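Local coordinates for stress responsive alpha-beta protein (Jannaschia sp., PDB 3BB5) that is of unknown function but, as a dimeric ferredoxin-like protein with a stress-responsive A/B barrel domain, may take part in a stress response, at residues Glu40-Leu45 / Tyr75-Thr80. Sequence-based numbering, arbitrary orientation. Where two conformers were deposited one is given.
Sequences EAMAIL and YGFLCT
One face of the Phe77 ring receives both Leu45 CD1, which sits over it with its nearest approach to CZ at 4.2 Å, and the end of the Met42 side chain. Met42 arrives on that same face from the CD1 side of the ring: its SE lies 4.4 Å from the ring centroid and 41° off the normal, an oblique Met-aromatic contact rather than a centred one. The terminal methyl keeps to that side of the ring plane but outside the ring outline, Met42 CE standing 3.7 Å from Phe77 CE1. It also meets the neighbouring helix side chain, with Met42 CE 3.7 Å from Leu45 CD1. Met42 CG, nearer the backbone than SE, lies 3.9 Å from Tyr75 CE1, oblique to that ring.

Bends at chi2 and chi3 turn Met42 from the tyrosine toward the phenylalanine, so one residue serves two rings. With chi1 at 60°, Phe77 CG sits between its backbone N and carbonyl carbon, a placing from which the ring offers one face to Leu45 CD1. The backbones stand well apart, their axes no closer than 11.1 Å, and side chains bridge the gap.

This is helix-on-sheet packing of the ferredoxin-like fold: segments 40-45 and 75-80 run nearly parallel, axes 11° apart, and Leu45 reaches further to Phe58 and to Ala99 of helix 94-105. Leu78 instead packs on Tyr22 of the second subunit.

Across the interface the chemistry is probably mostly dispersive, between buried aliphatic carbons, aromatic rings and a polarisable selenium, since Met42 is a selenomethionine here. The polar exception, Tyr75 OH, lies 4.0 Å from Met42 CG but is hydrogen-bonded to His60 ND1, which satisfies the buried hydroxyl and probably limits swinging of the ring that Met42 packs against.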
# COMPACT_ATOMS: atom_id res chain seq x y z
N GLU A 40 -7.82 -15.90 -9.60
CA GLU A 40 -8.02 -15.77 -11.06
C GLU A 40 -7.86 -14.32 -11.54
O GLU A 40 -7.26 -14.07 -12.59
CB GLU A 40 -9.37 -16.33 -11.53
CG GLU A 40 -9.32 -17.70 -12.33
N ALA A 41 -8.42 -13.36 -10.79
CA ALA A 41 -8.26 -11.93 -11.12
C ALA A 41 -6.78 -11.50 -11.08
O ALA A 41 -6.33 -10.78 -11.94
CB ALA A 41 -9.09 -11.08 -10.20
N MSE A 42 -6.02 -11.99 -10.10
CA MSE A 42 -4.58 -11.75 -10.07
C MSE A 42 -3.80 -12.30 -11.28
O MSE A 42 -2.91 -11.60 -11.77
CB MSE A 42 -3.96 -12.28 -8.77
CG MSE A 42 -4.48 -11.58 -7.48
SE MSE A 42 -4.36 -9.64 -7.49
CE MSE A 42 -6.05 -9.12 -8.25
N ALA A 43 -4.14 -13.51 -11.76
CA ALA A 43 -3.55 -14.08 -12.98
C ALA A 43 -3.94 -13.28 -14.19
O ALA A 43 -3.13 -13.12 -15.11
CB ALA A 43 -3.98 -15.55 -13.17
N ILE A 44 -5.17 -12.79 -14.22
CA ILE A 44 -5.63 -11.91 -15.31
C ILE A 44 -4.82 -10.58 -15.35
O ILE A 44 -4.34 -10.15 -16.39
CB ILE A 44 -7.16 -11.68 -15.27
CG1 ILE A 44 -7.90 -12.97 -15.65
CG2 ILE A 44 -7.55 -10.51 -16.18
CD1 ILE A 44 -9.41 -13.05 -15.24
N LEU A 45 -4.64 -9.96 -14.19
CA LEU A 45 -3.81 -8.76 -14.07
C LEU A 45 -2.30 -8.96 -14.29
O LEU A 45 -1.68 -8.11 -14.94
CB LEU A 45 -4.10 -8.09 -12.76
CG LEU A 45 -5.55 -7.58 -12.59
CD1 LEU A 45 -5.71 -6.96 -11.20
CD2 LEU A 45 -5.93 -6.59 -13.69
N TYR A 75 -5.56 -9.62 1.81
CA TYR A 75 -4.89 -9.75 0.48
C TYR A 75 -4.87 -8.39 -0.22
O TYR A 75 -5.79 -7.59 -0.09
CB TYR A 75 -5.59 -10.83 -0.40
CG TYR A 75 -4.68 -11.42 -1.49
CD1 TYR A 75 -4.57 -10.83 -2.73
CD2 TYR A 75 -3.91 -12.55 -1.24
CE1 TYR A 75 -3.77 -11.33 -3.70
CE2 TYR A 75 -3.07 -13.06 -2.23
CZ TYR A 75 -3.01 -12.43 -3.45
OH TYR A 75 -2.18 -12.91 -4.45
N GLY A 76 -3.80 -8.12 -0.96
CA GLY A 76 -3.71 -6.86 -1.67
C GLY A 76 -2.77 -6.88 -2.84
O GLY A 76 -2.09 -7.87 -3.11
N PHE A 77 -2.79 -5.78 -3.57
CA PHE A 77 -1.84 -5.63 -4.67
C PHE A 77 -1.40 -4.20 -4.86
O PHE A 77 -1.94 -3.32 -4.25
CB PHE A 77 -2.35 -6.28 -5.96
CG PHE A 77 -3.66 -5.73 -6.50
CD1 PHE A 77 -4.85 -6.28 -6.11
CD2 PHE A 77 -3.67 -4.74 -7.46
CE1 PHE A 77 -6.04 -5.82 -6.65
CE2 PHE A 77 -4.82 -4.27 -7.99
CZ PHE A 77 -6.02 -4.81 -7.60
N LEU A 78 -0.34 -4.05 -5.66
CA LEU A 78 0.33 -2.78 -5.94
C LEU A 78 0.62 -2.67 -7.44
O LEU A 78 1.23 -3.57 -8.02
CB LEU A 78 1.66 -2.68 -5.18
CG LEU A 78 2.23 -1.25 -5.22
CD1 LEU A 78 1.60 -0.34 -4.09
CD2 LEU A 78 3.76 -1.23 -5.16
N CYS A 79 0.16 -1.57 -8.05
CA CYS A 79 0.63 -1.16 -9.37
C CYS A 79 1.41 0.11 -9.24
O CYS A 79 0.96 1.04 -8.60
CB CYS A 79 -0.51 -0.89 -10.33
SG CYS A 79 -1.67 -2.14 -10.31
N THR A 80 2.57 0.14 -9.87
CA THR A 80 3.38 1.33 -9.99
C THR A 80 3.16 1.88 -11.41
O THR A 80 3.41 1.18 -12.36
CB THR A 80 4.86 0.96 -9.77
OG1 THR A 80 5.02 0.44 -8.44
CG2 THR A 80 5.78 2.17 -9.95